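Local coordinates for protein prenylcyclase (Actinoplanes teichomyceticus, PDB 6IJ1) that is of unestablished function but probably transfers or cyclises prenyl groups, with a largely helical fold that appears related to terpene cyclases, at residues Asp33-Leu37 and Ala289-Met293; Phe118-His122 and Pro134-Lys138; Ala162-Gly166 and Leu204-Ser208; Thr249-Leu253 and Ala271-Leu275; Asp306-Asp310 and Thr319-Asp323. Residues are numbered along the deposited sequence.

How the contacts relate
The five contacts illustrate how bonding chemistry follows position in a largely helical protein. Contacts 1, 3 and 4 are buried; contacts 2 and 5 are only partly buried, and they are the two that carry salt bridges. Contacts 2, 3 and 4 join helices: contact 4 is purely apolar, contact 3 adds a serine hydroxyl and a bound imidazole, and contact 2 combines one leucine with an ion pair. Contacts 1 and 5 have centres about 7 Å apart and touch directly, since strands 291-292 and 319-321 are antiparallel neighbours in one small sheet. Contact 1 packs a loop on that sheet, whereas contact 5 builds it through backbone hydrogen bonds.

Contact 1 (Asp33-Leu37 and Ala289-Met293); sequences DYDLL and ARLRM
At the apolar centre, L291 (t, t) lays CD1 over one face of the Y34 ring, 4.3 Å from its centroid and 28° off the normal, a CH-pi contact; the closest atoms are Y34 CE2 and L291 CD1 at 3.8 Å. L36 (m, t) extends the patch, its CD2 3.7 Å from CG of M293, whose chi angles are all m, and L36 CD1 4.5 Å from L291 CD1. The backbones stay apart, with CA atoms of Y34 and L291 at 9.5 Å and of L36 and M293 at 8.9 Å. An irregular loop between helices 10-23 and 42-52 packs on outer strand 291-292 of a three-stranded mixed sheet; L36 also touches T319 and A321 of the next strand. Y34 has positive phi (71/169) and chi1 m, bringing its ring to A289. At the polar edge, Y34 OH donates to A289 O at 2.8 Å, and Y34 N donates to D33 OD1 at 2.8 Å; D33 also accepts from F325 N (OD1) and H328 N (OD2).

Contact 2 (Phe118-His122 and Pro134-Lys138); sequences FLARH and PDLAK
The second segment, 134-138, is helical and faces the C-terminal end of helix 112-121, with CA atoms of L136 and R121 at 9.2 Å and of P134 and H122 at 9.6 Å. D135 has chi1 p (39°), which turns its carboxylate back so that OD1 takes a weak hydrogen bond from L136 N at 3.0 Å, while OD2 forms a salt bridge with R121 NH1 at 2.8 Å. Water 1 reinforces that pair, accepting from R121 NE at 2.6 Å and donating to D135 OD2 at 2.6 Å. L136 (m, t) is the hub: its CG lies over the guanidinium face, 3.2 Å from R121 NH1, and its CD1 is 3.7 Å from F118 CE2 and 4.3 Å from H122 CE1. The imidazole of H122 is held in turn by ND1 donating to F118 O at 2.8 Å. The leucine beneath a salt-bridged arginine makes a partly exposed joint between helices 112-121 and 134-141, successive in the chain of this largely helical fold.

Contact 3 (Ala162-Gly166 and Leu204-Ser208); sequences AAVAG and LAVES. With IMD (imidazole), chain B.
One wall of a pocket that holds an imidazole in the crystal, near the centre of the molecule, is built where helices 158-164 and 198-209 come together. Their backbones run in broadly the same direction and touch directly, with CA atoms of A162 and A205 at 4.2 Å, A163 and L204 at 5.4 Å, and G166 and S208 at 3.7 Å. Small residues permit this: A162 CB is 3.8 Å from A205 CB and 4.1 Å from L204 CB, and A163 CB lies 4.0 Å from CD1 of L204 (m, t). At G166, a beta carbon would sit 2.4 Å from S208 OG, a clash. Parallel packing of helices separated in sequence by an intervening helix, here 173-182, is consistent with the inner layer of an alpha/alpha barrel, as in terpene cyclase relatives. S208, at chi1 m, donates from OG to A162 O at 2.7 Å. S208 OG also accepts a weak hydrogen bond from imidazole N1 at 3.1 Å. The ligand, probably from the crystallisation liquor, places C5 3.2 Å from A163 O and C2 3.4 Å from E207 OE1, a carboxylate oxygen salt-bridged to R254. On the helix 91-104 side, D92 touches A163 and W96 touches L204.

Contact 4 (Thr249-Leu253 and Ala271-Leu275); sequences TALAL and AAGWL
Helices 246-256 and 265-278 pack nearly antiparallel through these segments, whose axes approach to 9.8 Å at a signed crossing angle of -156°; the nearest CA atoms, those of L253 and A271, are 6.2 Å apart. Both segments are regular helix, so the rotamers set the fit. L253 adopts t, t and reaches across, its CD1 lying 3.9 Å from A271 CB, 3.7 Å from A272 N and 4.2 Å from L275 CD1. L275 answers in m, t, placing CD1 4.0 Å from A250 CA. With chi1 m, T249 turns its methyl to the interface: CG2 is 4.0 Å from A271 CB, 4.2 Å from L275 CG and 4.2 Å from CE3 of W274, whose indole is set by chi1 t and chi2 94°. T249 OG1 is instead hydrogen-bonded to S245 O and V236 N. Helix 327-341 covers A250, A272 and L275. This is the packing of an antiparallel helical pair, and with no hydrogen bond across it, cohesion rests on shape and the burial of methyl groups.

Contact 5 (Asp306-Asp310 and Thr319-Asp323); sequences DWTFD and TIARD
W307 lays one face of its indole over I320: CD1 of I320 sits 4.0 Å from the centroid of the five-membered ring, 30° off the normal, a CH-pi contact with W307 CG 3.5 Å from I320 CD1. F309 (chi1 m) reaches the same methyl, its CE1 3.7 Å from I320 CD1, so I320 (m, t) is wedged between two aromatic side chains. The backbones form a short parallel pairing, with CA atoms of T308 and T319 at 4.4 Å and of F309 and I320 at 4.8 Å. I320 binds the partner strand at two points, as expected of parallel register: I320 N donates to T308 O at 2.8 Å, and D310 N donates to I320 O at 2.9 Å. On the face away from the aromatics, T308 OG1 (chi1 p) and T319 OG1 (chi1 t) share a hydrogen bond of 2.8 Å. D310 then breaks from the strand with left-handed backbone angles (56/34), and its carboxylate meets R322 in a two-pronged salt bridge, R322 NE to D310 OD1 at 3.0 Å and R322 NH2 to D310 OD2 at 2.9 Å. Water 2 links D310 OD1 to R322 N, and water 3 links it to I320 O. Strand 319-321 is the middle of the three-stranded sheet, flanked by 308-309 in parallel and 291-292 antiparallel, while D323 hydrogen-bonds to T329 of helix 327-341.

Contact 1 (Asp33-Leu37 and Ala289-Met293)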
# COMPACT_ATOMS: atom_id res chain seq x y z
N ASP A 33 12.57 -4.85 0.41
CA ASP A 33 12.60 -3.75 1.37
C ASP A 33 12.05 -4.26 2.69
O ASP A 33 11.49 -5.35 2.79
CB ASP A 33 11.81 -2.53 0.88
CG ASP A 33 12.33 -1.19 1.41
OD1 ASP A 33 13.13 -1.20 2.36
OD2 ASP A 33 11.87 -0.15 0.86
N TYR A 34 12.19 -3.42 3.73
CA TYR A 34 11.85 -3.75 5.11
C TYR A 34 12.85 -4.75 5.69
O TYR A 34 13.69 -5.30 4.98
CB TYR A 34 10.37 -4.19 5.30
CG TYR A 34 9.40 -3.04 5.10
CD1 TYR A 34 8.93 -2.72 3.84
CD2 TYR A 34 9.03 -2.27 6.18
CE1 TYR A 34 8.05 -1.63 3.65
CE2 TYR A 34 8.15 -1.15 6.01
CZ TYR A 34 7.68 -0.88 4.76
OH TYR A 34 6.84 0.21 4.54
N ASP A 35 12.77 -4.94 6.99
CA ASP A 35 13.74 -5.80 7.66
C ASP A 35 13.09 -6.53 8.81
O ASP A 35 13.80 -6.94 9.73
CB ASP A 35 14.92 -4.88 8.15
CG ASP A 35 16.10 -5.63 8.69
OD1 ASP A 35 16.55 -6.61 8.01
OD2 ASP A 35 16.59 -5.20 9.78
N LEU A 36 11.79 -6.71 8.80
CA LEU A 36 11.08 -7.30 9.94
C LEU A 36 11.59 -8.69 10.28
O LEU A 36 11.73 -9.03 11.46
CB LEU A 36 9.60 -7.40 9.62
CG LEU A 36 9.03 -5.97 9.59
CD1 LEU A 36 7.74 -6.02 8.83
CD2 LEU A 36 8.83 -5.46 10.99
N LEU A 37 11.85 -9.50 9.26
CA LEU A 37 12.29 -10.88 9.42
C LEU A 37 13.00 -11.19 8.11
O LEU A 37 12.51 -11.97 7.28
CB LEU A 37 11.09 -11.79 9.70
CG LEU A 37 11.45 -13.22 10.14
CD1 LEU A 37 12.73 -13.27 10.98
CD2 LEU A 37 10.30 -13.83 10.92
N ALA A 289 7.58 5.06 5.23
CA ALA A 289 6.43 4.17 5.07
C ALA A 289 6.31 3.36 6.36
O ALA A 289 6.78 2.23 6.48
CB ALA A 289 6.62 3.29 3.82
N ARG A 290 5.69 3.99 7.36
CA ARG A 290 5.77 3.50 8.74
C ARG A 290 4.65 2.49 8.97
O ARG A 290 3.47 2.85 9.02
CB ARG A 290 5.68 4.66 9.75
CG ARG A 290 6.78 5.74 9.55
CD ARG A 290 8.23 5.13 9.48
NE ARG A 290 8.79 4.83 10.79
CZ ARG A 290 9.46 5.73 11.56
NH1 ARG A 290 9.54 6.96 11.23
NH2 ARG A 290 9.91 5.40 12.72
N LEU A 291 5.05 1.24 9.06
CA LEU A 291 4.16 0.08 9.14
C LEU A 291 4.11 -0.34 10.59
O LEU A 291 5.16 -0.58 11.20
CB LEU A 291 4.74 -1.03 8.25
CG LEU A 291 3.99 -2.27 7.83
CD1 LEU A 291 4.96 -3.04 6.96
CD2 LEU A 291 3.71 -3.03 9.11
N ARG A 292 2.92 -0.45 11.16
CA ARG A 292 2.84 -0.95 12.54
C ARG A 292 2.48 -2.43 12.50
O ARG A 292 1.42 -2.81 11.96
CB ARG A 292 1.87 -0.13 13.37
CG ARG A 292 0.44 -0.06 12.86
CD ARG A 292 -0.40 0.91 13.70
NE ARG A 292 -1.78 0.96 13.25
CZ ARG A 292 -2.66 1.86 13.65
NH1 ARG A 292 -2.33 2.78 14.60
NH2 ARG A 292 -3.88 1.89 13.14
N MET A 293 3.37 -3.25 13.04
CA MET A 293 3.13 -4.70 13.10
C MET A 293 2.21 -4.97 14.29
O MET A 293 2.65 -5.27 15.42
CB MET A 293 4.45 -5.47 13.20
CG MET A 293 5.23 -5.58 11.92
SD MET A 293 4.24 -6.40 10.64
CE MET A 293 3.86 -7.91 11.49

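Contact 2 (Phe118-His122 and Pro134-Lys138)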
# COMPACT_ATOMS: atom_id res chain seq x y z
N PHE A 118 -8.32 -17.09 -3.79
CA PHE A 118 -7.64 -16.82 -2.51
C PHE A 118 -8.20 -15.56 -1.87
O PHE A 118 -8.56 -15.57 -0.69
CB PHE A 118 -6.14 -16.73 -2.74
CG PHE A 118 -5.33 -16.39 -1.54
CD1 PHE A 118 -5.08 -15.06 -1.23
CD2 PHE A 118 -4.72 -17.41 -0.81
CE1 PHE A 118 -4.25 -14.72 -0.14
CE2 PHE A 118 -3.91 -17.10 0.32
CZ PHE A 118 -3.66 -15.74 0.63
N LEU A 119 -8.30 -14.46 -2.66
CA LEU A 119 -8.86 -13.23 -2.11
C LEU A 119 -10.27 -13.44 -1.60
O LEU A 119 -10.63 -12.95 -0.53
CB LEU A 119 -8.85 -12.07 -3.12
CG LEU A 119 -7.44 -11.58 -3.45
CD1 LEU A 119 -7.50 -10.45 -4.52
CD2 LEU A 119 -6.69 -11.09 -2.16
N ALA A 120 -11.13 -14.19 -2.36
CA ALA A 120 -12.50 -14.37 -1.88
C ALA A 120 -12.56 -15.04 -0.50
O ALA A 120 -13.49 -14.75 0.27
CB ALA A 120 -13.27 -15.23 -2.90
N ARG A 121 -11.60 -15.94 -0.19
CA ARG A 121 -11.58 -16.55 1.14
C ARG A 121 -11.39 -15.53 2.25
O ARG A 121 -11.78 -15.83 3.40
CB ARG A 121 -10.47 -17.60 1.20
CG ARG A 121 -10.81 -18.80 0.34
CD ARG A 121 -9.66 -19.80 0.32
NE ARG A 121 -9.52 -20.36 1.66
CZ ARG A 121 -8.86 -21.49 1.92
NH1 ARG A 121 -8.78 -21.93 3.17
NH2 ARG A 121 -8.30 -22.17 0.94
N HIS A 122 -10.84 -14.34 1.92
CA HIS A 122 -10.55 -13.34 2.96
C HIS A 122 -11.66 -12.33 3.12
O HIS A 122 -11.58 -11.44 3.95
CB HIS A 122 -9.20 -12.61 2.64
CG HIS A 122 -8.02 -13.49 2.70
ND1 HIS A 122 -7.79 -14.51 1.81
CD2 HIS A 122 -7.01 -13.54 3.61
CE1 HIS A 122 -6.68 -15.15 2.15
NE2 HIS A 122 -6.16 -14.55 3.23
N PRO A 134 -7.74 -17.98 9.05
CA PRO A 134 -7.17 -18.93 10.02
C PRO A 134 -6.76 -20.24 9.39
O PRO A 134 -5.69 -20.77 9.69
CB PRO A 134 -8.31 -19.11 11.03
CG PRO A 134 -9.16 -17.93 10.89
CD PRO A 134 -9.04 -17.46 9.46
N ASP A 135 -7.58 -20.79 8.48
CA ASP A 135 -7.24 -22.13 7.99
C ASP A 135 -5.99 -22.10 7.13
O ASP A 135 -5.11 -22.94 7.30
CB ASP A 135 -8.41 -22.75 7.23
CG ASP A 135 -9.14 -21.75 6.37
OD1 ASP A 135 -8.83 -20.55 6.48
OD2 ASP A 135 -10.03 -22.18 5.61
N LEU A 136 -5.87 -21.10 6.23
CA LEU A 136 -4.69 -21.02 5.37
C LEU A 136 -3.42 -20.60 6.11
O LEU A 136 -2.33 -20.96 5.66
CB LEU A 136 -4.93 -20.05 4.20
CG LEU A 136 -5.93 -20.51 3.12
CD1 LEU A 136 -6.18 -19.42 2.05
CD2 LEU A 136 -5.47 -21.81 2.45
N ALA A 137 -3.52 -19.86 7.23
CA ALA A 137 -2.36 -19.39 7.96
C ALA A 137 -2.02 -20.29 9.11
O ALA A 137 -1.05 -20.01 9.83
CB ALA A 137 -2.58 -17.98 8.52
N LYS A 138 -2.81 -21.36 9.31
CA LYS A 138 -2.75 -22.16 10.54
C LYS A 138 -1.34 -22.67 10.83
O LYS A 138 -0.86 -22.63 11.98
CB LYS A 138 -3.70 -23.36 10.44
CG LYS A 138 -4.38 -23.76 11.77
CD LYS A 138 -4.76 -25.26 11.80
CE LYS A 138 -5.11 -25.74 13.23
NZ LYS A 138 -6.23 -24.93 13.87
O HOH W 1 -10.56 -20.12 4.06

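Contact 3 (Ala162-Gly166 and Leu204-Ser208)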
# COMPACT_ATOMS: atom_id res chain seq x y z
N ALA A 162 -9.19 -1.35 1.29
CA ALA A 162 -9.06 -0.19 0.41
C ALA A 162 -8.23 -0.51 -0.82
O ALA A 162 -8.55 -0.03 -1.91
CB ALA A 162 -8.41 0.97 1.20
N ALA A 163 -7.17 -1.30 -0.68
CA ALA A 163 -6.34 -1.68 -1.82
C ALA A 163 -7.06 -2.65 -2.73
O ALA A 163 -7.15 -2.40 -3.95
CB ALA A 163 -5.03 -2.32 -1.30
N VAL A 164 -7.52 -3.78 -2.18
CA VAL A 164 -8.03 -4.81 -3.11
C VAL A 164 -9.36 -4.43 -3.77
O VAL A 164 -9.67 -4.97 -4.84
CB VAL A 164 -8.16 -6.17 -2.43
CG1 VAL A 164 -6.75 -6.63 -1.88
CG2 VAL A 164 -9.21 -6.22 -1.37
N ALA A 165 -10.12 -3.50 -3.18
CA ALA A 165 -11.37 -3.05 -3.79
C ALA A 165 -11.12 -2.43 -5.13
O ALA A 165 -12.07 -2.30 -5.92
CB ALA A 165 -12.04 -2.00 -2.90
N GLY A 166 -9.90 -2.01 -5.42
CA GLY A 166 -9.60 -1.43 -6.74
C GLY A 166 -9.43 -2.41 -7.89
O GLY A 166 -9.23 -1.97 -9.03
N LEU A 204 -5.56 4.94 -0.96
CA LEU A 204 -5.87 3.71 -1.72
C LEU A 204 -7.36 3.56 -1.90
O LEU A 204 -7.79 3.17 -2.99
CB LEU A 204 -5.28 2.49 -0.99
CG LEU A 204 -3.75 2.53 -0.80
CD1 LEU A 204 -3.34 1.11 -0.30
CD2 LEU A 204 -2.97 2.94 -2.02
N ALA A 205 -8.14 3.91 -0.86
CA ALA A 205 -9.60 3.78 -0.96
C ALA A 205 -10.14 4.66 -2.09
O ALA A 205 -10.90 4.20 -2.96
CB ALA A 205 -10.25 4.18 0.34
N VAL A 206 -9.70 5.92 -2.15
CA VAL A 206 -10.33 6.76 -3.18
C VAL A 206 -9.86 6.40 -4.57
O VAL A 206 -10.62 6.54 -5.53
CB VAL A 206 -10.11 8.26 -2.89
CG1 VAL A 206 -10.81 8.62 -1.63
CG2 VAL A 206 -8.63 8.69 -2.88
N GLU A 207 -8.61 5.97 -4.75
CA GLU A 207 -8.18 5.52 -6.05
C GLU A 207 -8.92 4.24 -6.46
O GLU A 207 -9.34 4.10 -7.62
CB GLU A 207 -6.66 5.29 -6.05
CG GLU A 207 -5.92 6.67 -5.93
CD GLU A 207 -4.44 6.55 -5.99
OE1 GLU A 207 -3.93 5.41 -5.97
OE2 GLU A 207 -3.77 7.59 -6.01
N SER A 208 -9.10 3.31 -5.52
CA SER A 208 -9.87 2.11 -5.82
C SER A 208 -11.31 2.42 -6.17
O SER A 208 -11.86 1.79 -7.10
CB SER A 208 -9.86 1.18 -4.62
OG SER A 208 -8.54 0.56 -4.54
N1 IMD B . -5.67 1.48 -5.09
C2 IMD B . -4.50 2.17 -5.29
N3 IMD B . -3.47 1.29 -5.18
C4 IMD B . -4.01 0.07 -4.95
C5 IMD B . -5.40 0.15 -4.88

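Contact 4 (Thr249-Leu253 and Ala271-Leu275)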
# COMPACT_ATOMS: atom_id res chain seq x y z
N THR A 249 2.70 12.81 2.81
CA THR A 249 2.46 13.94 1.91
C THR A 249 2.03 13.42 0.53
O THR A 249 1.08 13.95 -0.08
CB THR A 249 3.75 14.77 1.81
OG1 THR A 249 4.04 15.25 3.10
CG2 THR A 249 3.55 16.01 0.91
N ALA A 250 2.73 12.41 0.01
CA ALA A 250 2.38 11.83 -1.28
C ALA A 250 0.98 11.23 -1.27
O ALA A 250 0.19 11.42 -2.22
CB ALA A 250 3.40 10.75 -1.63
N LEU A 251 0.64 10.54 -0.18
CA LEU A 251 -0.67 9.92 -0.09
C LEU A 251 -1.75 10.97 0.05
O LEU A 251 -2.83 10.82 -0.56
CB LEU A 251 -0.69 8.92 1.07
CG LEU A 251 0.22 7.74 0.81
CD1 LEU A 251 0.60 7.07 2.15
CD2 LEU A 251 -0.42 6.73 -0.17
N ALA A 252 -1.52 12.04 0.82
CA ALA A 252 -2.54 13.08 0.90
C ALA A 252 -2.75 13.73 -0.45
O ALA A 252 -3.90 13.99 -0.83
CB ALA A 252 -2.12 14.15 1.95
N LEU A 253 -1.66 14.03 -1.19
CA LEU A 253 -1.79 14.57 -2.55
C LEU A 253 -2.72 13.69 -3.38
O LEU A 253 -3.65 14.18 -4.06
CB LEU A 253 -0.38 14.67 -3.17
CG LEU A 253 -0.21 15.34 -4.51
CD1 LEU A 253 1.28 15.62 -4.74
CD2 LEU A 253 -0.74 14.46 -5.68
N ALA A 271 1.99 20.33 -2.41
CA ALA A 271 2.54 19.03 -1.95
C ALA A 271 3.56 18.53 -2.97
O ALA A 271 4.58 18.01 -2.56
CB ALA A 271 1.42 18.05 -1.74
N ALA A 272 3.29 18.70 -4.26
CA ALA A 272 4.25 18.25 -5.28
C ALA A 272 5.55 19.05 -5.14
O ALA A 272 6.61 18.46 -5.32
CB ALA A 272 3.66 18.39 -6.67
N GLY A 273 5.44 20.35 -4.87
CA GLY A 273 6.64 21.19 -4.69
C GLY A 273 7.43 20.76 -3.47
O GLY A 273 8.65 20.71 -3.55
N TRP A 274 6.74 20.50 -2.36
CA TRP A 274 7.44 20.01 -1.17
C TRP A 274 8.18 18.71 -1.48
O TRP A 274 9.37 18.55 -1.16
CB TRP A 274 6.48 19.85 0.02
CG TRP A 274 7.20 19.54 1.33
CD1 TRP A 274 7.59 20.45 2.27
CD2 TRP A 274 7.67 18.25 1.79
NE1 TRP A 274 8.25 19.80 3.31
CE2 TRP A 274 8.31 18.46 3.01
CE3 TRP A 274 7.61 16.95 1.26
CZ2 TRP A 274 8.88 17.40 3.74
CZ3 TRP A 274 8.15 15.89 2.01
CH2 TRP A 274 8.80 16.14 3.21
N LEU A 275 7.50 17.74 -2.12
CA LEU A 275 8.18 16.50 -2.49
C LEU A 275 9.37 16.76 -3.40
O LEU A 275 10.43 16.15 -3.20
CB LEU A 275 7.18 15.51 -3.17
CG LEU A 275 6.14 15.02 -2.19
CD1 LEU A 275 4.91 14.41 -2.95
CD2 LEU A 275 6.71 14.02 -1.21

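Contact 5 (Asp306-Asp310 and Thr319-Asp323)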
# COMPACT_ATOMS: atom_id res chain seq x y z
N ASP A 306 2.17 1.56 23.29
CA ASP A 306 3.43 1.04 23.74
C ASP A 306 4.23 0.38 22.63
O ASP A 306 5.03 -0.53 22.87
CB ASP A 306 3.19 0.06 24.89
CG ASP A 306 2.52 0.76 26.07
OD1 ASP A 306 2.92 1.91 26.34
OD2 ASP A 306 1.60 0.20 26.68
N TRP A 307 4.06 0.87 21.39
CA TRP A 307 4.84 0.35 20.29
C TRP A 307 6.33 0.46 20.59
O TRP A 307 6.79 1.47 21.16
CB TRP A 307 4.56 1.16 19.02
CG TRP A 307 3.15 1.21 18.64
CD1 TRP A 307 2.26 2.21 18.85
CD2 TRP A 307 2.43 0.16 17.96
NE1 TRP A 307 1.01 1.87 18.35
CE2 TRP A 307 1.11 0.62 17.77
CE3 TRP A 307 2.80 -1.08 17.44
CZ2 TRP A 307 0.12 -0.15 17.16
CZ3 TRP A 307 1.78 -1.86 16.83
CH2 TRP A 307 0.49 -1.36 16.67
N THR A 308 7.09 -0.53 20.16
CA THR A 308 8.53 -0.42 20.00
C THR A 308 8.81 0.07 18.59
O THR A 308 7.86 0.24 17.81
CB THR A 308 9.23 -1.75 20.18
OG1 THR A 308 8.77 -2.67 19.16
CG2 THR A 308 8.87 -2.33 21.57
N PHE A 309 10.07 0.28 18.26
CA PHE A 309 10.45 0.79 16.95
C PHE A 309 11.54 -0.04 16.32
O PHE A 309 12.52 -0.45 16.99
CB PHE A 309 10.88 2.28 17.01
CG PHE A 309 9.79 3.16 17.44
CD1 PHE A 309 8.92 3.71 16.50
CD2 PHE A 309 9.63 3.47 18.80
CE1 PHE A 309 7.87 4.50 16.91
CE2 PHE A 309 8.59 4.29 19.21
CZ PHE A 309 7.72 4.81 18.26
N ASP A 310 11.38 -0.31 15.02
CA ASP A 310 12.40 -1.01 14.20
C ASP A 310 12.77 -2.37 14.79
O ASP A 310 13.91 -2.78 14.62
CB ASP A 310 13.58 -0.08 13.93
CG ASP A 310 13.16 1.27 13.39
OD1 ASP A 310 12.59 1.32 12.30
OD2 ASP A 310 13.40 2.26 14.08
N THR A 319 5.89 -3.68 16.89
CA THR A 319 6.84 -2.63 16.54
C THR A 319 6.27 -1.78 15.41
O THR A 319 5.48 -2.23 14.60
CB THR A 319 8.18 -3.26 16.15
OG1 THR A 319 9.23 -2.35 16.42
CG2 THR A 319 8.25 -3.62 14.63
N ILE A 320 6.74 -0.53 15.36
CA ILE A 320 6.55 0.34 14.19
C ILE A 320 7.82 0.28 13.38
O ILE A 320 8.90 0.61 13.89
CB ILE A 320 6.23 1.76 14.61
CG1 ILE A 320 4.85 1.80 15.23
CG2 ILE A 320 6.24 2.69 13.35
CD1 ILE A 320 4.61 3.08 16.03
N ALA A 321 7.71 -0.18 12.14
CA ALA A 321 8.86 -0.41 11.27
C ALA A 321 8.89 0.65 10.19
O ALA A 321 7.92 1.40 10.00
CB ALA A 321 8.77 -1.80 10.63
N ARG A 322 9.99 0.70 9.47
CA ARG A 322 10.11 1.57 8.32
C ARG A 322 10.67 0.77 7.15
O ARG A 322 11.27 -0.29 7.32
CB ARG A 322 11.00 2.80 8.62
CG ARG A 322 12.43 2.47 8.63
CD ARG A 322 13.24 3.73 9.20
NE ARG A 322 13.18 3.75 10.65
CZ ARG A 322 13.18 4.87 11.39
NH1 ARG A 322 13.20 6.06 10.79
NH2 ARG A 322 13.19 4.77 12.73
N ASP A 323 10.45 1.30 5.94
CA ASP A 323 11.02 0.73 4.74
C ASP A 323 12.51 1.04 4.71
O ASP A 323 12.94 2.11 4.21
CB ASP A 323 10.29 1.28 3.49
CG ASP A 323 10.23 2.80 3.44
OD1 ASP A 323 9.91 3.47 4.45
OD2 ASP A 323 10.41 3.34 2.31
O HOH W 2 12.29 -0.74 10.68
O HOH W 3 10.10 2.62 12.51